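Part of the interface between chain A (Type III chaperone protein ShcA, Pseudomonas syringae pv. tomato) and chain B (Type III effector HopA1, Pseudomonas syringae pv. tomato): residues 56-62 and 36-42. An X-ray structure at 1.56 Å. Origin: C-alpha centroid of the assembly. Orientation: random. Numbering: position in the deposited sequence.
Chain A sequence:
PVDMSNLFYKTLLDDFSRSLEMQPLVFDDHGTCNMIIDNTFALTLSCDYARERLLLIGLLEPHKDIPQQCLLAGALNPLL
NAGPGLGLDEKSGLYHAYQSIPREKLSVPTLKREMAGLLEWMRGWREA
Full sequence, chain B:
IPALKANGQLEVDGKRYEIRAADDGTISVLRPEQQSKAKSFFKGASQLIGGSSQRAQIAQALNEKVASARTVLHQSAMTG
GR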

ATOM      1  N   LEU A  56       4.107   0.079  -3.007  1.00 17.43           N
ATOM      2  CA  LEU A  56       2.760  -0.513  -3.003  1.00 17.72           C
ATOM      3  C   LEU A  56       2.948  -1.973  -2.673  1.00 19.53           C
ATOM      4  O   LEU A  56       3.692  -2.696  -3.383  1.00 19.58           O
ATOM      5  CB  LEU A  56       2.112  -0.360  -4.340  1.00 20.04           C
ATOM      6  CG  LEU A  56       1.682   0.998  -4.866  1.00 20.39           C
ATOM      7  CD1 LEU A  56       2.726   2.093  -4.615  1.00 27.00           C
ATOM      8  CD2 LEU A  56       1.271   1.001  -6.308  1.00 24.30           C
ATOM      9  N   ILE A  57       2.297  -2.476  -1.631  1.00 18.93           N
ATOM     10  CA  ILE A  57       2.517  -3.812  -1.149  1.00 17.98           C
ATOM     11  C   ILE A  57       1.184  -4.491  -0.976  1.00 21.13           C
ATOM     12  O   ILE A  57       0.243  -3.891  -0.430  1.00 21.30           O
ATOM     13  CB  ILE A  57       3.224  -3.862   0.191  1.00 18.64           C
ATOM     14  CG1 ILE A  57       4.486  -2.944   0.219  1.00 20.79           C
ATOM     15  CG2 ILE A  57       3.652  -5.294   0.560  1.00 20.54           C
ATOM     16  CD1 ILE A  57       5.147  -2.715   1.552  1.00 21.96           C
ATOM     17  N   GLY A  58       1.062  -5.697  -1.496  1.00 18.93           N
ATOM     18  CA  GLY A  58      -0.182  -6.428  -1.425  1.00 20.53           C
ATOM     19  C   GLY A  58      -0.028  -7.814  -0.895  1.00 22.44           C
ATOM     20  O   GLY A  58       0.975  -8.486  -1.106  1.00 21.32           O
ATOM     21  N   LEU A  59      -1.066  -8.311  -0.218  1.00 19.40           N
ATOM     22  CA  LEU A  59      -1.104  -9.707   0.284  1.00 19.25           C
ATOM     23  C   LEU A  59      -1.502 -10.631  -0.826  1.00 18.52           C
ATOM     24  O   LEU A  59      -2.552 -10.505  -1.400  1.00 19.80           O
ATOM     25  CB  LEU A  59      -2.099  -9.838   1.464  1.00 19.12           C
ATOM     26  CG  LEU A  59      -2.313 -11.289   1.912  1.00 20.41           C
ATOM     27  CD1 LEU A  59      -1.061 -11.999   2.384  1.00 20.02           C
ATOM     28  CD2 LEU A  59      -3.361 -11.310   3.075  1.00 22.75           C
ATOM     29  N   LEU A  60      -0.606 -11.573  -1.227  1.00 21.83           N
ATOM     30  CA  LEU A  60      -0.909 -12.528  -2.279  1.00 21.47           C
ATOM     31  C   LEU A  60      -1.544 -13.755  -1.615  1.00 22.60           C
ATOM     32  O   LEU A  60      -1.210 -14.066  -0.482  1.00 27.67           O
ATOM     33  CB  LEU A  60       0.378 -12.981  -2.995  1.00 25.80           C
ATOM     34  CG  LEU A  60       0.792 -12.134  -4.142  1.00 27.67           C
ATOM     35  CD1 LEU A  60       2.150 -12.722  -4.572  1.00 29.75           C
ATOM     36  CD2 LEU A  60      -0.141 -11.968  -5.316  1.00 24.42           C
ATOM     37  N   GLU A  61      -2.375 -14.459  -2.332  1.00 26.73           N
ATOM     38  CA  GLU A  61      -3.008 -15.678  -1.805  1.00 28.87           C
ATOM     39  C   GLU A  61      -3.038 -16.740  -2.877  1.00 27.18           C
ATOM     40  O   GLU A  61      -4.074 -17.117  -3.384  1.00 29.71           O
ATOM     41  CB  GLU A  61      -4.421 -15.360  -1.232  1.00 32.73           C
ATOM     42  CG  GLU A  61      -4.414 -14.530   0.077  1.00 40.73           C
ATOM     43  CD  GLU A  61      -5.679 -14.710   0.953  1.00 48.40           C
ATOM     44  OE1 GLU A  61      -6.742 -15.138   0.388  1.00 49.10           O
ATOM     45  OE2 GLU A  61      -5.602 -14.437   2.203  1.00 44.55           O
ATOM     46  N   PRO A  62      -1.846 -17.252  -3.269  1.00 30.22           N
ATOM     47  CA  PRO A  62      -1.785 -18.337  -4.247  1.00 31.80           C
ATOM     48  C   PRO A  62      -2.403 -19.644  -3.700  1.00 32.21           C
ATOM     49  O   PRO A  62      -2.304 -19.884  -2.527  1.00 33.64           O
ATOM     50  CB  PRO A  62      -0.271 -18.496  -4.481  1.00 30.26           C
ATOM     51  CG  PRO A  62       0.395 -17.957  -3.300  1.00 31.42           C
ATOM     52  CD  PRO A  62      -0.527 -16.907  -2.733  1.00 30.41           C
TER
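Chain B, residues 36-42: SKAKSFF

Chain B (HopA1) lies on chain A (the chaperone ShcA) as a helix running over a strand. Residues 36-42 of chain B are helical throughout, within a helix that extends beyond both ends of the stretch, and backbone hydrogen bonds hold the turns: B:Ser40 N to B:Ser36 O (3.0 Å), B:Phe41 N to B:Lys37 O (2.8 Å) and B:Phe42 N to B:Ala38 O (2.9 Å). Residues 56-59 of chain A are extended and belong to a strand that begins earlier. The two axes run roughly antiparallel, with a signed crossing angle of 152° and a closest approach of 9.2 Å; the backbones come nearest at A:Leu59 and B:Phe41, whose CA atoms are 6.5 Å apart.

Apolar packing centres on B:Phe41, a t rotamer (chi1 169°) whose CA-to-CB bond points toward the strand. A:Leu59 CB lies over its ring face in a CH-pi contact, 3.9 Å from the centroid and 21° off the normal, and 3.7 Å from B:Phe41 CD1. A:Ile57 CG2 packs 3.9 Å from B:Phe41 CE1.

The strand backbone also lines this ring. A:Leu59 N sits over one face, 3.6 Å from B:Phe41 CE1, whereas A:Ile57 O approaches the edge, 3.6 Å from B:Phe41 CZ. Between them, A:Gly58 C is 3.6 Å from B:Phe41 CE1; with no side chain, A:Gly58 meets the ring through its main chain.

One turn earlier, A:Leu59 CD2 reaches the helix backbone, 3.7 Å from B:Lys37 O and 3.9 Å from B:Ala38 N. A:Glu61 OE2 comes within 3.9 Å of B:Lys37 CB, but the extended lysine carries its end away, so the contact involves the base of that side chain. No hydrogen bond links the two stretches; together they bury 272 Å², mainly through A:Leu59 and B:Phe41.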

ATOM      1  N   SER B  36      -7.651 -13.430   9.227  1.00 25.45           N
ATOM      2  CA  SER B  36      -6.404 -13.705   9.958  1.00 27.03           C
ATOM      3  C   SER B  36      -5.146 -13.328   9.131  1.00 27.22           C
ATOM      4  O   SER B  36      -4.224 -12.714   9.670  1.00 26.53           O
ATOM      5  CB  SER B  36      -6.299 -15.168  10.344  1.00 29.59           C
ATOM      6  OG  SER B  36      -5.248 -15.297  11.260  1.00 36.19           O
ATOM      7  N   LYS B  37      -5.126 -13.723   7.863  1.00 28.06           N
ATOM      8  CA  LYS B  37      -3.951 -13.417   7.024  1.00 26.14           C
ATOM      9  C   LYS B  37      -3.911 -11.927   6.797  1.00 26.60           C
ATOM     10  O   LYS B  37      -2.827 -11.356   6.768  1.00 24.36           O
ATOM     11  CB  LYS B  37      -3.947 -14.217   5.723  1.00 27.44           C
ATOM     12  CG  LYS B  37      -3.440 -15.646   5.951  1.00 33.80           C
ATOM     13  CD  LYS B  37      -3.379 -16.508   4.701  1.00 39.18           C
ATOM     14  CE  LYS B  37      -2.758 -17.865   5.077  1.00 44.10           C
ATOM     15  NZ  LYS B  37      -2.674 -18.903   4.006  1.00 48.99           N
ATOM     16  N   ALA B  38      -5.050 -11.286   6.565  1.00 23.69           N
ATOM     17  CA  ALA B  38      -5.057  -9.857   6.334  1.00 24.17           C
ATOM     18  C   ALA B  38      -4.485  -9.160   7.550  1.00 25.01           C
ATOM     19  O   ALA B  38      -3.628  -8.248   7.421  1.00 23.60           O
ATOM     20  CB  ALA B  38      -6.462  -9.332   6.037  1.00 23.66           C
ATOM     21  N   LYS B  39      -4.910  -9.563   8.745  1.00 26.24           N
ATOM     22  CA  LYS B  39      -4.396  -8.969   9.955  1.00 26.22           C
ATOM     23  C   LYS B  39      -2.882  -9.155  10.079  1.00 25.36           C
ATOM     24  O   LYS B  39      -2.172  -8.194  10.424  1.00 26.61           O
ATOM     25  CB  LYS B  39      -5.123  -9.533  11.177  1.00 29.85           C
ATOM     26  CG  LYS B  39      -6.554  -9.041  11.262  1.00 32.70           C
ATOM     27  CD  LYS B  39      -7.131  -9.469  12.620  1.00 41.14           C
ATOM     28  CE  LYS B  39      -8.593  -9.890  12.560  1.00 44.68           C
ATOM     29  NZ  LYS B  39      -8.960 -10.535  13.856  1.00 46.57           N
ATOM     30  N   SER B  40      -2.400 -10.361   9.774  1.00 25.57           N
ATOM     31  CA  SER B  40      -0.970 -10.655   9.868  1.00 23.93           C
ATOM     32  C   SER B  40      -0.192  -9.782   8.855  1.00 26.09           C
ATOM     33  O   SER B  40       0.883  -9.224   9.186  1.00 25.34           O
ATOM     34  CB  SER B  40      -0.673 -12.098   9.580  1.00 30.33           C
ATOM     35  OG  SER B  40      -1.147 -12.920  10.633  1.00 40.32           O
ATOM     36  N   PHE B  41      -0.724  -9.687   7.645  1.00 23.85           N
ATOM     37  CA  PHE B  41      -0.114  -8.836   6.609  1.00 21.77           C
ATOM     38  C   PHE B  41      -0.005  -7.406   7.108  1.00 25.15           C
ATOM     39  O   PHE B  41       1.066  -6.793   7.055  1.00 24.95           O
ATOM     40  CB  PHE B  41      -0.947  -8.917   5.363  1.00 22.66           C
ATOM     41  CG  PHE B  41      -0.585  -7.903   4.336  1.00 24.37           C
ATOM     42  CD1 PHE B  41       0.504  -8.129   3.522  1.00 25.67           C
ATOM     43  CD2 PHE B  41      -1.294  -6.738   4.209  1.00 23.21           C
ATOM     44  CE1 PHE B  41       0.857  -7.195   2.590  1.00 25.31           C
ATOM     45  CE2 PHE B  41      -0.938  -5.783   3.286  1.00 22.82           C
ATOM     46  CZ  PHE B  41       0.137  -6.029   2.454  1.00 24.27           C
ATOM     47  N   PHE B  42      -1.094  -6.848   7.608  1.00 23.64           N
ATOM     48  CA  PHE B  42      -1.074  -5.426   8.025  1.00 24.37           C
ATOM     49  C   PHE B  42      -0.142  -5.196   9.201  1.00 27.73           C
ATOM     50  O   PHE B  42       0.531  -4.159   9.312  1.00 32.07           O
ATOM     51  CB  PHE B  42      -2.480  -4.899   8.348  1.00 24.24           C
ATOM     52  CG  PHE B  42      -3.359  -4.727   7.192  1.00 25.38           C
ATOM     53  CD1 PHE B  42      -2.952  -4.026   6.045  1.00 23.09           C
ATOM     54  CD2 PHE B  42      -4.663  -5.194   7.220  1.00 25.07           C
ATOM     55  CE1 PHE B  42      -3.801  -3.849   4.953  1.00 23.05           C
ATOM     56  CE2 PHE B  42      -5.529  -4.980   6.150  1.00 24.82           C
ATOM     57  CZ  PHE B  42      -5.113  -4.297   5.005  1.00 25.23           C
TER